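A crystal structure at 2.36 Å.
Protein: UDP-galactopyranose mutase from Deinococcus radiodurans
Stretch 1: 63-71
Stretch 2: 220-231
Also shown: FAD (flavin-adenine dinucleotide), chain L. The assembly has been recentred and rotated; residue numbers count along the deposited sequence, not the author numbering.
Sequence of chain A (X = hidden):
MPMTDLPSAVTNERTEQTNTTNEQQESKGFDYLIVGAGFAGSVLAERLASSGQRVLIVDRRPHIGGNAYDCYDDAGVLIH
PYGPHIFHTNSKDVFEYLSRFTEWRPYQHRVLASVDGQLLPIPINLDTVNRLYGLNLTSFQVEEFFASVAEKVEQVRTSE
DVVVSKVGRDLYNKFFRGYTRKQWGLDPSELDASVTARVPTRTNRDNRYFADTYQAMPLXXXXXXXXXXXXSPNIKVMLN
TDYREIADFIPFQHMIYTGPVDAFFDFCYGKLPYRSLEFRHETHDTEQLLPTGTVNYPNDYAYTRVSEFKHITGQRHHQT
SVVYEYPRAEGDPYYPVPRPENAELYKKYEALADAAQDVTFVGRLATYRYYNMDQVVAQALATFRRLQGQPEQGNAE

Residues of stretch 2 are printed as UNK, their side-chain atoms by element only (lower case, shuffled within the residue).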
ATOM      1  N   HIS A  63       4.078   2.273  -6.908  1.00 32.79           N
ATOM      2  CA  HIS A  63       2.939   2.680  -6.091  1.00 28.70           C
ATOM      3  C   HIS A  63       2.184   3.798  -6.797  1.00 25.43           C
ATOM      4  O   HIS A  63       2.720   4.413  -7.709  1.00 28.32           O
ATOM      5  CB  HIS A  63       3.432   3.182  -4.738  1.00 30.23           C
ATOM      6  CG  HIS A  63       4.315   4.386  -4.844  1.00 30.04           C
ATOM      7  ND1 HIS A  63       3.838   5.622  -5.219  1.00 25.73           N
ATOM      8  CD2 HIS A  63       5.649   4.538  -4.651  1.00 26.11           C
ATOM      9  CE1 HIS A  63       4.838   6.488  -5.245  1.00 27.74           C
ATOM     10  NE2 HIS A  63       5.946   5.855  -4.904  1.00 26.37           N
ATOM     11  N   ILE A  64       0.951   4.062  -6.369  1.00 20.08           N
ATOM     12  CA  ILE A  64       0.159   5.160  -6.912  1.00 23.53           C
ATOM     13  C   ILE A  64       0.451   6.470  -6.158  1.00 28.63           C
ATOM     14  O   ILE A  64       1.255   6.491  -5.220  1.00 24.13           O
ATOM     15  CB  ILE A  64      -1.359   4.850  -6.840  1.00 22.62           C
ATOM     16  CG1 ILE A  64      -1.800   4.671  -5.381  1.00 24.42           C
ATOM     17  CG2 ILE A  64      -1.682   3.602  -7.657  1.00 24.56           C
ATOM     18  CD1 ILE A  64      -3.275   4.386  -5.184  1.00 21.48           C
ATOM     19  N   GLY A  65      -0.189   7.558  -6.574  1.00 25.92           N
ATOM     20  CA  GLY A  65      -0.103   8.802  -5.827  1.00 25.26           C
ATOM     21  C   GLY A  65       0.980   9.798  -6.211  1.00 25.55           C
ATOM     22  O   GLY A  65       1.030  10.896  -5.655  1.00 26.21           O
ATOM     23  N   GLY A  66       1.838   9.449  -7.163  1.00 24.77           N
ATOM     24  CA  GLY A  66       2.913  10.352  -7.544  1.00 25.46           C
ATOM     25  C   GLY A  66       3.750  10.809  -6.349  1.00 31.59           C
ATOM     26  O   GLY A  66       4.096  10.001  -5.484  1.00 24.78           O
ATOM     27  N   ASN A  67       4.073  12.104  -6.308  1.00 31.49           N
ATOM     28  CA  ASN A  67       4.866  12.707  -5.226  1.00 35.01           C
ATOM     29  C   ASN A  67       4.159  12.676  -3.885  1.00 31.27           C
ATOM     30  O   ASN A  67       4.800  12.802  -2.839  1.00 26.72           O
ATOM     31  CB  ASN A  67       5.182  14.189  -5.525  1.00 30.59           C
ATOM     32  CG  ASN A  67       6.347  14.354  -6.456  1.00 36.65           C
ATOM     33  OD1 ASN A  67       7.098  13.405  -6.686  1.00 47.49           O
ATOM     34  ND2 ASN A  67       6.511  15.550  -7.010  1.00 36.73           N
ATOM     35  N   ALA A  68       2.832  12.580  -3.929  1.00 27.27           N
ATOM     36  CA  ALA A  68       2.014  12.768  -2.745  1.00 24.40           C
ATOM     37  C   ALA A  68       1.754  11.441  -2.044  1.00 28.20           C
ATOM     38  O   ALA A  68       1.041  11.383  -1.042  1.00 27.32           O
ATOM     39  CB  ALA A  68       0.711  13.440  -3.111  1.00 24.51           C
ATOM     40  N   TYR A  69       2.333  10.376  -2.575  1.00 22.46           N
ATOM     41  CA  TYR A  69       2.191   9.065  -1.969  1.00 23.31           C
ATOM     42  C   TYR A  69       2.634   9.117  -0.511  1.00 25.51           C
ATOM     43  O   TYR A  69       3.640   9.753  -0.189  1.00 27.74           O
ATOM     44  CB  TYR A  69       3.062   8.074  -2.736  1.00 22.12           C
ATOM     45  CG  TYR A  69       3.169   6.697  -2.121  1.00 23.91           C
ATOM     46  CD1 TYR A  69       2.108   5.809  -2.179  1.00 23.92           C
ATOM     47  CD2 TYR A  69       4.342   6.275  -1.521  1.00 22.54           C
ATOM     48  CE1 TYR A  69       2.209   4.536  -1.646  1.00 25.21           C
ATOM     49  CE2 TYR A  69       4.455   5.010  -0.982  1.00 24.53           C
ATOM     50  CZ  TYR A  69       3.379   4.148  -1.046  1.00 21.83           C
ATOM     51  OH  TYR A  69       3.474   2.893  -0.512  1.00 29.57           O
ATOM     52  N   ASP A  70       1.891   8.459   0.371  1.00 21.67           N
ATOM     53  CA  ASP A  70       2.367   8.261   1.739  1.00 23.19           C
ATOM     54  C   ASP A  70       2.279   6.796   2.186  1.00 24.61           C
ATOM     55  O   ASP A  70       1.573   5.987   1.587  1.00 23.63           O
ATOM     56  CB  ASP A  70       1.661   9.198   2.733  1.00 22.36           C
ATOM     57  CG  ASP A  70       0.170   8.991   2.787  1.00 21.81           C
ATOM     58  OD1 ASP A  70      -0.528   9.942   3.183  1.00 22.98           O
ATOM     59  OD2 ASP A  70      -0.312   7.891   2.450  1.00 24.02           O
ATOM     60  N   CYS A  71       3.015   6.459   3.231  1.00 23.11           N
ATOM     61  CA  CYS A  71       3.065   5.083   3.695  1.00 25.71           C
ATOM     62  C   CYS A  71       3.587   5.011   5.125  1.00 25.66           C
ATOM     63  O   CYS A  71       4.171   5.966   5.650  1.00 25.82           O
ATOM     64  CB  CYS A  71       3.977   4.265   2.784  1.00 23.65           C
ATOM     65  SG  CYS A  71       5.684   4.812   2.868  1.00 29.71           S
ATOM     66  N   UNK A 220      -6.826   9.691   6.693  1.00 21.94           N
ATOM     67  CA  UNK A 220      -5.985   8.497   6.744  1.00 20.46           C
ATOM     68  C   UNK A 220      -4.852   8.513   5.732  1.00 22.15           C
ATOM     69  O   UNK A 220      -4.321   7.464   5.352  1.00 20.27           O
ATOM     70  n   UNK A 220      -7.862   7.186   8.908  1.00 29.34           N
ATOM     71  n   UNK A 220      -9.967   7.210   8.523  1.00 23.61           N
ATOM     72  c   UNK A 220      -8.009   7.223   7.539  1.00 27.51           C
ATOM     73  c   UNK A 220      -6.842   7.247   6.600  1.00 24.22           C
ATOM     74  c   UNK A 220      -9.055   7.186   9.478  1.00 22.82           C
ATOM     75  c   UNK A 220      -9.343   7.243   7.304  1.00 22.78           C
ATOM     76  N   UNK A 221      -4.486   9.717   5.298  1.00 21.09           N
ATOM     77  CA  UNK A 221      -3.376   9.899   4.388  1.00 19.93           C
ATOM     78  C   UNK A 221      -3.781   9.939   2.925  1.00 23.77           C
ATOM     79  O   UNK A 221      -4.900   9.584   2.561  1.00 23.63           O
ATOM     80  N   UNK A 222      -2.854  10.380   2.086  1.00 21.91           N
ATOM     81  CA  UNK A 222      -3.082  10.505   0.653  1.00 22.34           C
ATOM     82  C   UNK A 222      -3.342   9.173  -0.039  1.00 19.67           C
ATOM     83  O   UNK A 222      -4.225   9.063  -0.881  1.00 21.12           O
ATOM     84  c   UNK A 222      -1.865  11.180   0.000  1.00 26.18           C
ATOM     85  c   UNK A 222      -0.654  14.299   1.800  1.00 24.80           C
ATOM     86  c   UNK A 222      -2.463  13.621  -0.161  1.00 21.85           C
ATOM     87  c   UNK A 222      -0.794  12.980   1.414  1.00 21.47           C
ATOM     88  o   UNK A 222      -1.311  16.595   1.575  1.00 26.22           O
ATOM     89  c   UNK A 222      -1.696  12.623   0.420  1.00 24.19           C
ATOM     90  c   UNK A 222      -2.336  14.936   0.218  1.00 24.50           C
ATOM     91  c   UNK A 222      -1.432  15.275   1.200  1.00 26.37           C
ATOM     92  N   UNK A 223      -2.569   8.160   0.313  1.00 21.07           N
ATOM     93  CA  UNK A 223      -2.642   6.892  -0.400  1.00 22.35           C
ATOM     94  C   UNK A 223      -4.039   6.281  -0.330  1.00 22.32           C
ATOM     95  O   UNK A 223      -4.597   5.866  -1.359  1.00 22.37           O
ATOM     96  c   UNK A 223      -1.710   4.541  -0.567  1.00 22.57           C
ATOM     97  o   UNK A 223      -0.280   6.463  -0.279  1.00 23.29           O
ATOM     98  c   UNK A 223      -1.550   5.919   0.078  1.00 24.68           C
ATOM     99  N   UNK A 224      -4.602   6.248   0.873  1.00 19.81           N
ATOM    100  CA  UNK A 224      -5.991   5.848   1.055  1.00 23.01           C
ATOM    101  C   UNK A 224      -6.940   6.646   0.148  1.00 24.43           C
ATOM    102  O   UNK A 224      -7.830   6.076  -0.474  1.00 25.38           O
ATOM    103  c   UNK A 224      -8.166   3.756   5.013  1.00 34.47           C
ATOM    104  n   UNK A 224      -7.280   3.612   5.996  1.00 27.56           N
ATOM    105  c   UNK A 224      -6.369   3.620   3.329  1.00 27.57           C
ATOM    106  c   UNK A 224      -5.691   4.972   3.422  1.00 24.56           C
ATOM    107  n   UNK A 224      -9.456   3.897   5.300  1.00 30.73           N
ATOM    108  c   UNK A 224      -6.394   5.988   2.527  1.00 24.89           C
ATOM    109  n   UNK A 224      -7.765   3.754   3.743  1.00 38.32           N
ATOM    110  N   UNK A 225      -6.736   7.960   0.069  1.00 23.17           N
ATOM    111  CA  UNK A 225      -7.561   8.827  -0.771  1.00 23.26           C
ATOM    112  C   UNK A 225      -7.412   8.440  -2.248  1.00 25.61           C
ATOM    113  O   UNK A 225      -8.403   8.238  -2.957  1.00 22.22           O
ATOM    114  c   UNK A 225      -5.806  12.644  -2.551  1.00 24.14           C
ATOM    115  c   UNK A 225      -7.173  10.304  -0.565  1.00 20.26           C
ATOM    116  c   UNK A 225      -7.934  11.292  -1.450  1.00 22.62           C
ATOM    117  s   UNK A 225      -7.191  12.933  -1.456  1.00 27.71           S
ATOM    118  N   UNK A 226      -6.165   8.333  -2.700  1.00 22.02           N
ATOM    119  CA  UNK A 226      -5.885   7.882  -4.054  1.00 22.03           C
ATOM    120  C   UNK A 226      -6.516   6.526  -4.374  1.00 25.53           C
ATOM    121  O   UNK A 226      -7.081   6.355  -5.446  1.00 25.41           O
ATOM    122  c   UNK A 226      -3.841   9.229  -4.714  1.00 24.66           C
ATOM    123  c   UNK A 226      -2.712  11.280  -4.144  1.00 28.50           C
ATOM    124  c   UNK A 226      -4.377   7.876  -4.327  1.00 20.85           C
ATOM    125  c   UNK A 226      -4.028   9.722  -5.994  1.00 22.22           C
ATOM    126  c   UNK A 226      -3.547  10.975  -6.356  1.00 24.13           C
ATOM    127  c   UNK A 226      -3.189  10.022  -3.791  1.00 24.61           C
ATOM    128  c   UNK A 226      -2.890  11.757  -5.428  1.00 23.80           C
ATOM    129  N   UNK A 227      -6.433   5.575  -3.448  1.00 22.55           N
ATOM    130  CA  UNK A 227      -7.029   4.260  -3.679  1.00 28.24           C
ATOM    131  C   UNK A 227      -8.519   4.367  -3.985  1.00 26.01           C
ATOM    132  O   UNK A 227      -9.003   3.725  -4.914  1.00 24.41           O
ATOM    133  o   UNK A 227      -5.625   1.983  -0.255  1.00 36.16           O
ATOM    134  c   UNK A 227      -6.753   3.297  -2.507  1.00 24.00           C
ATOM    135  n   UNK A 227      -3.652   1.526  -1.242  1.00 46.48           N
ATOM    136  c   UNK A 227      -5.319   2.753  -2.527  1.00 28.32           C
ATOM    137  c   UNK A 227      -4.882   2.050  -1.236  1.00 41.10           C
ATOM    138  N   UNK A 228      -9.236   5.189  -3.217  1.00 23.93           N
ATOM    139  CA  UNK A 228     -10.647   5.469  -3.500  1.00 23.65           C
ATOM    140  C   UNK A 228     -10.862   6.100  -4.891  1.00 29.12           C
ATOM    141  O   UNK A 228     -11.822   5.768  -5.595  1.00 26.10           O
ATOM    142  n   UNK A 228     -11.301   6.494   0.016  1.00 33.21           N
ATOM    143  o   UNK A 228     -11.437   4.453  -0.931  1.00 34.44           O
ATOM    144  c   UNK A 228     -11.341   5.684  -1.039  1.00 33.91           C
ATOM    145  c   UNK A 228     -11.266   6.367  -2.412  1.00 25.74           C
ATOM    146  N   UNK A 229      -9.965   7.003  -5.286  1.00 26.92           N
ATOM    147  CA  UNK A 229     -10.058   7.675  -6.586  1.00 26.26           C
ATOM    148  C   UNK A 229      -9.916   6.713  -7.774  1.00 26.38           C
ATOM    149  O   UNK A 229     -10.519   6.908  -8.830  1.00 25.03           O
ATOM    150  c   UNK A 229      -8.992   8.765  -6.689  1.00 23.82           C
ATOM    151  s   UNK A 229      -8.186  11.412  -6.701  1.00 46.00           S
ATOM    152  c   UNK A 229      -7.882  11.369  -4.962  1.00 21.30           C
ATOM    153  c   UNK A 229      -9.523  10.182  -6.756  1.00 36.42           C
ATOM    154  N   UNK A 230      -9.113   5.673  -7.593  1.00 25.34           N
ATOM    155  CA  UNK A 230      -8.823   4.740  -8.678  1.00 26.56           C
ATOM    156  C   UNK A 230      -9.606   3.432  -8.536  1.00 24.61           C
ATOM    157  O   UNK A 230      -9.273   2.438  -9.177  1.00 30.79           O
ATOM    158  c   UNK A 230      -6.706   6.482 -10.031  1.00 21.82           C
ATOM    159  c   UNK A 230      -4.923   5.214  -8.850  1.00 25.91           C
ATOM    160  c   UNK A 230      -6.379   5.661  -8.813  1.00 24.30           C
ATOM    161  c   UNK A 230      -7.318   4.450  -8.727  1.00 27.45           C
ATOM    162  N   UNK A 231     -10.650   3.436  -7.713  1.00 24.71           N
ATOM    163  CA  UNK A 231     -11.369   2.201  -7.395  1.00 30.08           C
ATOM    164  C   UNK A 231     -12.365   1.728  -8.456  1.00 25.39           C
ATOM    165  O   UNK A 231     -12.729   0.551  -8.474  1.00 26.60           O
ATOM    166  c   UNK A 231     -12.092   2.327  -6.045  1.00 23.27           C
ATOM    167  o   UNK A 231     -13.092   3.323  -6.119  1.00 25.34           O
TER
HETATM  168  PA  FAD L 450       3.513  13.816 -10.000  1.00 29.25           P
HETATM  169  O1A FAD L 450       3.224  13.559  -8.640  1.00 29.34           O
HETATM  170  O2A FAD L 450       4.884  14.085 -10.141  1.00 34.04           O
HETATM  171  O5B FAD L 450       3.134  12.531 -10.774  1.00 32.32           O
HETATM  172  C5B FAD L 450       3.483  12.266 -12.080  1.00 23.01           C
HETATM  173  C4B FAD L 450       3.703  10.793 -12.185  1.00 28.61           C
HETATM  174  O4B FAD L 450       4.045  10.454 -13.480  1.00 28.89           O
HETATM  175  C3B FAD L 450       4.881  10.403 -11.326  1.00 29.11           C
HETATM  176  O3B FAD L 450       4.534   9.550 -10.288  1.00 28.51           O
HETATM  177  C2B FAD L 450       5.812   9.715 -12.268  1.00 31.51           C
HETATM  178  O2B FAD L 450       6.319   8.584 -11.671  1.00 32.88           O
HETATM  179  C1B FAD L 450       4.936   9.405 -13.445  1.00 27.65           C
HETATM  180  N9A FAD L 450       5.717   9.247 -14.668  1.00 33.02           N
HETATM  181  C8A FAD L 450       6.582  10.101 -15.227  1.00 35.17           C
HETATM  182  N7A FAD L 450       7.084   9.578 -16.316  1.00 33.20           N
HETATM  183  C5A FAD L 450       6.555   8.376 -16.482  1.00 36.02           C
HETATM  184  C6A FAD L 450       6.710   7.390 -17.430  1.00 32.29           C
HETATM  185  N6A FAD L 450       7.385   7.611 -18.506  1.00 35.26           N
HETATM  186  N1A FAD L 450       6.021   6.235 -17.334  1.00 36.68           N
HETATM  187  C2A FAD L 450       5.185   6.035 -16.295  1.00 31.95           C
HETATM  188  N3A FAD L 450       5.033   7.002 -15.366  1.00 28.63           N
HETATM  189  C4A FAD L 450       5.707   8.147 -15.443  1.00 33.59           C
HETATM  190  N1  FAD L 450       1.961  20.673  -2.891  1.00 28.21           N
HETATM  191  C2  FAD L 450       1.105  21.199  -2.009  1.00 27.59           C
HETATM  192  O2  FAD L 450       0.017  21.565  -2.340  1.00 26.62           O
HETATM  193  N3  FAD L 450       1.493  21.300  -0.734  1.00 31.22           N
HETATM  194  C4  FAD L 450       2.720  20.876  -0.351  1.00 32.08           C
HETATM  195  O4  FAD L 450       3.077  20.959   0.776  1.00 28.01           O
HETATM  196  C4X FAD L 450       3.570  20.363  -1.260  1.00 28.82           C
HETATM  197  N5  FAD L 450       4.796  19.961  -0.868  1.00 30.04           N
HETATM  198  C5X FAD L 450       5.645  19.444  -1.778  1.00 32.63           C
HETATM  199  C6  FAD L 450       6.886  19.023  -1.367  1.00 29.98           C
HETATM  200  C7  FAD L 450       7.756  18.495  -2.279  1.00 30.78           C
HETATM  201  C7M FAD L 450       9.093  18.047  -1.856  1.00 25.16           C
HETATM  202  C8  FAD L 450       7.387  18.371  -3.588  1.00 29.00           C
HETATM  203  C8M FAD L 450       8.371  17.800  -4.538  1.00 28.45           C
HETATM  204  C9  FAD L 450       6.136  18.786  -3.996  1.00 29.23           C
HETATM  205  C9A FAD L 450       5.256  19.332  -3.096  1.00 28.48           C
HETATM  206  N10 FAD L 450       4.011  19.741  -3.478  1.00 30.45           N
HETATM  207  C10 FAD L 450       3.184  20.260  -2.548  1.00 27.35           C
HETATM  208  C1' FAD L 450       3.594  19.749  -4.903  1.00 31.02           C
HETATM  209  C2' FAD L 450       2.949  18.458  -5.350  1.00 31.73           C
HETATM  210  O2' FAD L 450       3.914  17.478  -5.211  1.00 37.30           O
HETATM  211  C3' FAD L 450       2.503  18.480  -6.809  1.00 40.22           C
HETATM  212  O3' FAD L 450       1.519  19.372  -7.092  1.00 51.24           O
HETATM  213  C4' FAD L 450       1.761  17.239  -7.145  1.00 35.77           C
HETATM  214  O4' FAD L 450       2.294  16.268  -6.297  1.00 27.59           O
HETATM  215  C5' FAD L 450       1.971  16.955  -8.602  1.00 36.74           C
HETATM  216  O5' FAD L 450       1.038  16.120  -9.182  1.00 32.02           O
HETATM  217  P   FAD L 450       1.321  15.562 -10.601  1.00 27.55           P
HETATM  218  O1P FAD L 450       0.381  14.554 -10.899  1.00 26.34           O
HETATM  219  O2P FAD L 450       1.160  16.636 -11.506  1.00 27.04           O
HETATM  220  O3P FAD L 450       2.793  15.046 -10.638  1.00 28.59           O
HETATM  221  O   HOH W   1      -2.803   6.729   3.147  1.00 25.24           O

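Position 220 carries one carbon and then a five-membered ring of three carbons and two nitrogens, which defines His220; its ring leads away from stretch 1. Position 221 has no side-chain atoms and is Gly221. Its phi/psi of 94/166° would jam a CB against the preceding carbonyl, and an ideal CB would lie 2.6 Å from Asp70 OD1, a clash.

Position 222 shows one carbon, then a six-carbon ring bearing one oxygen. Its CB lies 3.1 Å from Ala68 O, and its backbone N donates to Asp70 OD1 at 2.6 Å; this is Tyr222. At 223, one carbon carries an oxygen and a carbon. Valine has the same shape but no oxygen, so the element decides: Thr223. Its OG1 donates to Asp70 O at 2.7 Å, while Thr223 N donates to Asp70 OD2 at 3.1 Å with an angle of 161°.

Position 224 has three carbons, a nitrogen, and a carbon carrying two more nitrogens, hence Arg224, whose end leads away. Position 225 is unbranched, two carbons, sulfur, carbon: Met225, with no contact across. Position 226 has one carbon and a six-carbon ring without oxygen, so Phe226 rather than tyrosine. Gly65 CA sits 3.8 Å from the centroid of the Phe226 ring, 5° off its normal, a CH-pi contact over the face.

At 227 three carbons end in one oxygen and one nitrogen, giving Gln227; Ile64 CD1 lies 3.7 Å from Gln227 CG. Position 228 is one carbon shorter with the same ending, Asn228, out of reach. Position 229 repeats the unbranched carbon-carbon-sulfur-carbon chain, Met229, also out of reach. Position 230 has four carbons forked at the second, which separates leucine from isoleucine; Leu230 CD1 is 3.8 Å from Ile64 CG2. Position 231 has one carbon and one oxygen, Ser231, whose OG donates to Asn228 O at 2.8 Å.

The contact buries 506 Å² and combines two kinds of interaction. At the start of the helix, Asp70 accepts from two consecutive backbone amides, one per carboxylate oxygen, at a turn where N-H groups lack helical acceptors. Water 1 extends this polar end, donating to Asp70 OD2 and His220 O (both 2.8 Å) and accepting from Arg224 N (2.9 Å). Farther along, the packing is apolar: Ile64 CD1 meets Phe226 CB at 3.8 Å, and Ala68 CB approaches Phe226 CE1 at 4.2 Å. Polar bonds thus anchor the helix start, while Ile64, Gly65 and Ala68 pack against its later residues.

Stretch 2, residues 220-231: HGYTRMFQNMLS
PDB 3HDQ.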